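Local coordinates for chromosome partition protein Smc (Pyrococcus yayanosii, PDB 5XEI) that is probably required for chromosome condensation and partitioning, working as a homodimeric ABC-type ATPase that binds DNA, at residues L190-L204 against V329-L343. Sequence-based numbering, arbitrary orientation.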
loop_
_atom_site.group_PDB
_atom_site.type_symbol
_atom_site.label_atom_id
_atom_site.label_comp_id
_atom_site.label_asym_id
_atom_site.label_seq_id
_atom_site.Cartn_x
_atom_site.Cartn_y
_atom_site.Cartn_z
ATOM N N LEU A 190 -4.494 -12.289 -16.336
ATOM C CA LEU A 190 -4.356 -13.725 -16.546
ATOM C C LEU A 190 -5.710 -14.402 -16.659
ATOM O O LEU A 190 -5.881 -15.336 -17.452
ATOM C CB LEU A 190 -3.556 -14.345 -15.408
ATOM C CG LEU A 190 -3.216 -15.808 -15.615
ATOM C CD1 LEU A 190 -1.812 -15.883 -16.170
ATOM C CD2 LEU A 190 -3.335 -16.585 -14.312
ATOM N N ALA A 191 -6.688 -13.936 -15.883
ATOM C CA ALA A 191 -8.021 -14.518 -15.952
ATOM C C ALA A 191 -8.738 -14.097 -17.228
ATOM O O ALA A 191 -9.520 -14.870 -17.794
ATOM C CB ALA A 191 -8.826 -14.114 -14.722
ATOM N N ARG A 192 -8.488 -12.878 -17.689
ATOM C CA ARG A 192 -9.025 -12.459 -18.971
ATOM C C ARG A 192 -8.527 -13.374 -20.076
ATOM O O ARG A 192 -9.311 -13.871 -20.892
ATOM C CB ARG A 192 -8.621 -11.020 -19.250
ATOM C CG ARG A 192 -9.235 -10.439 -20.485
ATOM C CD ARG A 192 -9.001 -8.940 -20.530
ATOM N NE ARG A 192 -7.577 -8.669 -20.695
ATOM C CZ ARG A 192 -7.007 -7.483 -20.516
ATOM N NH1 ARG A 192 -7.744 -6.433 -20.149
ATOM N NH2 ARG A 192 -5.695 -7.359 -20.697
ATOM N N VAL A 193 -7.219 -13.616 -20.108
ATOM C CA VAL A 193 -6.657 -14.454 -21.154
ATOM C C VAL A 193 -7.291 -15.841 -21.126
ATOM O O VAL A 193 -7.621 -16.405 -22.176
ATOM C CB VAL A 193 -5.128 -14.497 -21.007
ATOM C CG1 VAL A 193 -4.560 -15.692 -21.696
ATOM C CG2 VAL A 193 -4.539 -13.231 -21.585
ATOM N N ASP A 194 -7.513 -16.393 -19.928
ATOM C CA ASP A 194 -8.132 -17.715 -19.827
ATOM C C ASP A 194 -9.521 -17.733 -20.451
ATOM O O ASP A 194 -9.913 -18.717 -21.099
ATOM C CB ASP A 194 -8.233 -18.151 -18.369
ATOM C CG ASP A 194 -6.895 -18.437 -17.756
ATOM O OD1 ASP A 194 -6.156 -19.304 -18.285
ATOM O OD2 ASP A 194 -6.592 -17.787 -16.732
ATOM N N LEU A 195 -10.295 -16.667 -20.231
ATOM C CA LEU A 195 -11.642 -16.616 -20.777
ATOM C C LEU A 195 -11.603 -16.439 -22.293
ATOM O O LEU A 195 -12.473 -16.960 -22.999
ATOM C CB LEU A 195 -12.440 -15.501 -20.096
ATOM C CG LEU A 195 -13.044 -15.710 -18.696
ATOM C CD1 LEU A 195 -13.798 -14.452 -18.198
ATOM C CD2 LEU A 195 -13.987 -16.890 -18.691
ATOM N N LEU A 196 -10.579 -15.748 -22.809
ATOM C CA LEU A 196 -10.420 -15.609 -24.250
ATOM C C LEU A 196 -9.999 -16.919 -24.885
ATOM O O LEU A 196 -10.469 -17.267 -25.976
ATOM C CB LEU A 196 -9.402 -14.527 -24.559
ATOM C CG LEU A 196 -9.857 -13.176 -24.007
ATOM C CD1 LEU A 196 -8.885 -12.103 -24.399
ATOM C CD2 LEU A 196 -11.241 -12.806 -24.483
ATOM N N ILE A 197 -9.105 -17.648 -24.223
ATOM C CA ILE A 197 -8.662 -18.933 -24.745
ATOM C C ILE A 197 -9.823 -19.900 -24.825
ATOM O O ILE A 197 -9.925 -20.694 -25.766
ATOM C CB ILE A 197 -7.536 -19.490 -23.870
ATOM C CG1 ILE A 197 -6.325 -18.572 -23.951
ATOM C CG2 ILE A 197 -7.234 -20.937 -24.236
ATOM C CD1 ILE A 197 -5.045 -19.192 -23.415
ATOM N N LYS A 198 -10.720 -19.859 -23.843
ATOM C CA LYS A 198 -11.795 -20.834 -23.841
ATOM C C LYS A 198 -12.730 -20.610 -25.035
ATOM O O LYS A 198 -13.064 -21.564 -25.745
ATOM C CB LYS A 198 -12.531 -20.804 -22.497
ATOM C CG LYS A 198 -13.687 -21.800 -22.420
ATOM C CD LYS A 198 -14.068 -22.168 -20.980
ATOM C CE LYS A 198 -14.964 -23.414 -20.957
ATOM N NZ LYS A 198 -14.897 -24.125 -19.634
ATOM N N GLU A 199 -13.114 -19.356 -25.309
ATOM C CA GLU A 199 -13.997 -19.098 -26.447
ATOM C C GLU A 199 -13.272 -19.324 -27.765
ATOM O O GLU A 199 -13.802 -19.974 -28.676
ATOM C CB GLU A 199 -14.568 -17.675 -26.420
ATOM C CG GLU A 199 -15.331 -17.375 -27.743
ATOM C CD GLU A 199 -16.150 -16.069 -27.765
ATOM O OE1 GLU A 199 -16.423 -15.556 -28.881
ATOM O OE2 GLU A 199 -16.550 -15.568 -26.689
ATOM N N VAL A 200 -12.071 -18.761 -27.896
ATOM C CA VAL A 200 -11.321 -18.896 -29.133
ATOM C C VAL A 200 -11.133 -20.364 -29.475
ATOM O O VAL A 200 -11.378 -20.793 -30.607
ATOM C CB VAL A 200 -9.984 -18.153 -29.015
ATOM C CG1 VAL A 200 -8.999 -18.706 -30.006
ATOM C CG2 VAL A 200 -10.215 -16.656 -29.232
ATOM N N LYS A 201 -10.741 -21.164 -28.484
ATOM C CA LYS A 201 -10.570 -22.595 -28.701
ATOM C C LYS A 201 -11.869 -23.228 -29.194
ATOM O O LYS A 201 -11.849 -24.183 -29.980
ATOM C CB LYS A 201 -10.078 -23.239 -27.403
ATOM C CG LYS A 201 -10.033 -24.741 -27.357
ATOM C CD LYS A 201 -9.253 -25.331 -28.506
ATOM C CE LYS A 201 -9.129 -26.825 -28.312
ATOM N NZ LYS A 201 -9.885 -27.515 -29.373
ATOM N N LYS A 202 -13.006 -22.681 -28.793
ATOM C CA LYS A 202 -14.261 -23.288 -29.210
ATOM C C LYS A 202 -14.655 -22.799 -30.602
ATOM O O LYS A 202 -15.118 -23.581 -31.446
ATOM C CB LYS A 202 -15.316 -23.003 -28.140
ATOM C CG LYS A 202 -16.737 -23.150 -28.551
ATOM C CD LYS A 202 -17.631 -22.698 -27.396
ATOM C CE LYS A 202 -19.080 -22.457 -27.823
ATOM N NZ LYS A 202 -20.004 -22.363 -26.651
ATOM N N GLN A 203 -14.420 -21.517 -30.869
ATOM C CA GLN A 203 -14.562 -20.991 -32.217
ATOM C C GLN A 203 -13.638 -21.705 -33.196
ATOM O O GLN A 203 -14.047 -22.047 -34.313
ATOM C CB GLN A 203 -14.280 -19.497 -32.189
ATOM C CG GLN A 203 -13.773 -18.951 -33.483
ATOM C CD GLN A 203 -13.784 -17.440 -33.498
ATOM O OE1 GLN A 203 -13.457 -16.783 -32.492
ATOM N NE2 GLN A 203 -14.179 -16.869 -34.639
ATOM N N LEU A 204 -12.393 -21.952 -32.793
ATOM C CA LEU A 204 -11.426 -22.589 -33.684
ATOM C C LEU A 204 -11.950 -23.924 -34.183
ATOM O O LEU A 204 -11.701 -24.319 -35.327
ATOM C CB LEU A 204 -10.104 -22.785 -32.944
ATOM C CG LEU A 204 -8.729 -22.780 -33.610
ATOM C CD1 LEU A 204 -7.679 -22.869 -32.507
ATOM C CD2 LEU A 204 -8.535 -23.877 -34.626
ATOM N N VAL A 329 -7.742 -17.454 -36.750
ATOM C CA VAL A 329 -8.146 -17.728 -35.384
ATOM C C VAL A 329 -7.110 -18.608 -34.717
ATOM O O VAL A 329 -6.866 -18.490 -33.510
ATOM C CB VAL A 329 -9.549 -18.355 -35.352
ATOM C CG1 VAL A 329 -9.935 -18.715 -33.941
ATOM C CG2 VAL A 329 -10.571 -17.402 -35.943
ATOM N N GLU A 330 -6.445 -19.460 -35.487
ATOM C CA GLU A 330 -5.386 -20.265 -34.909
ATOM C C GLU A 330 -4.219 -19.397 -34.418
ATOM O O GLU A 330 -3.715 -19.595 -33.306
ATOM C CB GLU A 330 -4.924 -21.310 -35.911
ATOM C CG GLU A 330 -3.734 -22.016 -35.390
ATOM C CD GLU A 330 -4.135 -23.310 -34.752
ATOM O OE1 GLU A 330 -3.468 -23.704 -33.786
ATOM O OE2 GLU A 330 -5.122 -23.916 -35.205
ATOM N N ARG A 331 -3.779 -18.427 -35.230
ATOM C CA ARG A 331 -2.751 -17.502 -34.752
ATOM C C ARG A 331 -3.176 -16.842 -33.452
ATOM O O ARG A 331 -2.384 -16.758 -32.506
ATOM C CB ARG A 331 -2.416 -16.438 -35.804
ATOM C CG ARG A 331 -1.967 -17.001 -37.132
ATOM C CD ARG A 331 -1.396 -15.938 -38.078
ATOM N NE ARG A 331 -2.022 -16.040 -39.395
ATOM C CZ ARG A 331 -1.481 -16.663 -40.442
ATOM N NH1 ARG A 331 -2.139 -16.703 -41.600
ATOM N NH2 ARG A 331 -0.292 -17.261 -40.335
ATOM N N ARG A 332 -4.426 -16.397 -33.367
ATOM C CA ARG A 332 -4.906 -15.819 -32.117
ATOM C C ARG A 332 -4.848 -16.846 -30.991
ATOM O O ARG A 332 -4.456 -16.530 -29.860
ATOM C CB ARG A 332 -6.326 -15.285 -32.297
ATOM C CG ARG A 332 -6.764 -14.390 -31.167
ATOM C CD ARG A 332 -8.214 -13.979 -31.271
ATOM N NE ARG A 332 -8.638 -13.356 -30.015
ATOM C CZ ARG A 332 -9.909 -13.187 -29.645
ATOM N NH1 ARG A 332 -10.907 -13.584 -30.433
ATOM N NH2 ARG A 332 -10.186 -12.616 -28.484
ATOM N N TYR A 333 -5.193 -18.095 -31.294
ATOM C CA TYR A 333 -5.122 -19.145 -30.291
ATOM C C TYR A 333 -3.702 -19.305 -29.781
ATOM O O TYR A 333 -3.442 -19.158 -28.583
ATOM C CB TYR A 333 -5.629 -20.450 -30.879
ATOM C CG TYR A 333 -5.790 -21.541 -29.869
ATOM C CD1 TYR A 333 -6.712 -21.423 -28.836
ATOM C CD2 TYR A 333 -5.048 -22.708 -29.959
ATOM C CE1 TYR A 333 -6.873 -22.431 -27.902
ATOM C CE2 TYR A 333 -5.206 -23.721 -29.041
ATOM C CZ TYR A 333 -6.120 -23.579 -28.017
ATOM O OH TYR A 333 -6.265 -24.592 -27.102
ATOM N N LEU A 334 -2.758 -19.582 -30.687
ATOM C CA LEU A 334 -1.377 -19.792 -30.267
ATOM C C LEU A 334 -0.800 -18.567 -29.576
ATOM O O LEU A 334 0.151 -18.696 -28.789
ATOM C CB LEU A 334 -0.495 -20.184 -31.453
ATOM C CG LEU A 334 -0.452 -21.690 -31.706
ATOM C CD1 LEU A 334 0.476 -22.035 -32.836
ATOM C CD2 LEU A 334 -0.068 -22.466 -30.450
ATOM N N GLU A 335 -1.364 -17.388 -29.811
ATOM C CA GLU A 335 -0.759 -16.263 -29.135
ATOM C C GLU A 335 -1.315 -16.062 -27.747
ATOM O O GLU A 335 -0.579 -15.659 -26.845
ATOM C CB GLU A 335 -0.929 -15.006 -29.951
ATOM C CG GLU A 335 0.249 -14.812 -30.820
ATOM C CD GLU A 335 0.204 -13.496 -31.523
ATOM O OE1 GLU A 335 -0.060 -12.464 -30.850
ATOM O OE2 GLU A 335 0.415 -13.514 -32.760
ATOM N N LEU A 336 -2.603 -16.333 -27.557
ATOM C CA LEU A 336 -3.141 -16.344 -26.204
ATOM C C LEU A 336 -2.423 -17.379 -25.330
ATOM O O LEU A 336 -2.118 -17.101 -24.167
ATOM C CB LEU A 336 -4.642 -16.603 -26.252
ATOM C CG LEU A 336 -5.537 -15.532 -26.852
ATOM C CD1 LEU A 336 -6.967 -16.051 -26.886
ATOM C CD2 LEU A 336 -5.463 -14.252 -26.027
ATOM N N LYS A 337 -2.138 -18.574 -25.869
ATOM C CA LYS A 337 -1.348 -19.544 -25.125
ATOM C C LYS A 337 0.049 -19.014 -24.856
ATOM O O LYS A 337 0.694 -19.418 -23.879
ATOM C CB LYS A 337 -1.244 -20.871 -25.880
ATOM C CG LYS A 337 -2.547 -21.389 -26.419
ATOM C CD LYS A 337 -3.121 -22.530 -25.597
ATOM C CE LYS A 337 -2.587 -23.891 -26.025
ATOM N NZ LYS A 337 -3.446 -24.972 -25.422
ATOM N N SER A 338 0.544 -18.128 -25.718
ATOM C CA SER A 338 1.848 -17.546 -25.457
ATOM C C SER A 338 1.749 -16.497 -24.372
ATOM O O SER A 338 2.515 -16.517 -23.411
ATOM C CB SER A 338 2.432 -16.932 -26.723
ATOM O OG SER A 338 3.662 -16.303 -26.410
ATOM N N LYS A 339 0.800 -15.583 -24.511
ATOM C CA LYS A 339 0.598 -14.543 -23.511
ATOM C C LYS A 339 0.366 -15.141 -22.121
ATOM O O LYS A 339 1.037 -14.758 -21.150
ATOM C CB LYS A 339 -0.571 -13.667 -23.955
ATOM C CG LYS A 339 -1.036 -12.631 -22.972
ATOM C CD LYS A 339 -0.850 -11.230 -23.559
ATOM C CE LYS A 339 -1.808 -10.219 -22.912
ATOM N NZ LYS A 339 -1.519 -8.797 -23.275
ATOM N N ARG A 340 -0.563 -16.101 -22.009
ATOM C CA ARG A 340 -0.830 -16.732 -20.719
ATOM C C ARG A 340 0.463 -17.110 -20.007
ATOM O O ARG A 340 0.700 -16.674 -18.878
ATOM C CB ARG A 340 -1.727 -17.963 -20.880
ATOM C CG ARG A 340 -1.826 -18.807 -19.596
ATOM C CD ARG A 340 -3.023 -19.744 -19.587
ATOM N NE ARG A 340 -2.839 -20.886 -20.484
ATOM C CZ ARG A 340 -3.831 -21.656 -20.939
ATOM N NH1 ARG A 340 -3.569 -22.676 -21.764
ATOM N NH2 ARG A 340 -5.091 -21.391 -20.588
ATOM N N GLU A 341 1.334 -17.880 -20.663
ATOM C CA GLU A 341 2.541 -18.343 -19.984
ATOM C C GLU A 341 3.416 -17.181 -19.547
ATOM O O GLU A 341 4.022 -17.233 -18.470
ATOM C CB GLU A 341 3.343 -19.309 -20.865
ATOM C CG GLU A 341 2.629 -20.654 -21.082
ATOM C CD GLU A 341 1.907 -21.166 -19.823
ATOM O OE1 GLU A 341 0.651 -21.259 -19.839
ATOM O OE2 GLU A 341 2.607 -21.482 -18.830
ATOM N N LYS A 342 3.491 -16.112 -20.347
ATOM C CA LYS A 342 4.286 -14.970 -19.900
ATOM C C LYS A 342 3.607 -14.257 -18.737
ATOM O O LYS A 342 4.276 -13.876 -17.771
ATOM C CB LYS A 342 4.576 -13.994 -21.048
ATOM C CG LYS A 342 4.753 -14.644 -22.402
ATOM C CD LYS A 342 6.048 -15.448 -22.475
ATOM C CE LYS A 342 6.197 -16.202 -23.791
ATOM N NZ LYS A 342 5.862 -17.633 -23.608
ATOM N N LEU A 343 2.282 -14.095 -18.795
ATOM C CA LEU A 343 1.563 -13.580 -17.632
ATOM C C LEU A 343 1.828 -14.438 -16.407
ATOM O O LEU A 343 2.140 -13.926 -15.325
ATOM C CB LEU A 343 0.069 -13.517 -17.915
ATOM C CG LEU A 343 -0.417 -12.220 -18.537
ATOM C CD1 LEU A 343 -1.852 -12.406 -19.029
ATOM C CD2 LEU A 343 -0.341 -11.136 -17.496
#
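The antiparallel coiled-coil arm of the Smc head fragment brings Ile197 and Val200 against Leu336 and Tyr333. Helix 170-246 leads away from the head and helix 321-383 returns to it. Over these segments their axes run 157° apart and approach to 9.6 Å. Val193, Ile197 and Val200 are knobs in holes of 329-343, and Tyr333 is a knob in the reverse direction. Ile197 and Leu336 lie side by side, pointing in opposite directions, with Ile197 CG1 3.5 Å from Leu336 CB. Val193 reaches Arg340 CB with one methyl and Leu343 CD1 with the other.

Tyr333 has CG anti to the backbone N (chi1 -171°), which carries the ring across to 190-204 among Ile197, Val200, Lys201 and Leu204. Val200 CG1 lies at the ring edge, 3.7 Å from Tyr333 CD1. Leu204 CD1 approaches obliquely, 3.5 Å from Tyr333 CG. The aliphatic chain of Lys201 runs beside the phenol end, with CD 3.4 Å from Tyr333 OH, while its NZ pairs with Asp205. Lys337 NZ gives Tyr333 OH a weak hydrogen bond. Replacing Tyr333 by alanine would probably leave a gap among those four residues and take away the surface along which the Lys201 chain runs.

Charged side chains border the apolar seam. Arg340 NH2 forms a salt bridge with Asp194 OD1, donating a hydrogen bond at 3.3 Å, nearly straight at 163° and in the guanidinium plane. Ile197 CD1 sits over one face of that guanidinium, toward its rim. Within its own helix Arg340 NE also forms a salt bridge with Glu341 OE1, so the guanidinium joins a carboxylate from each helix. Val200 CG2 sits over one face of the Arg332 guanidinium, toward its rim, 3.4 Å from Arg332 NH1. Knobs-into-holes packing bordered by charged chains is characteristic of an antiparallel coiled coil, here the arm leading from the SMC head.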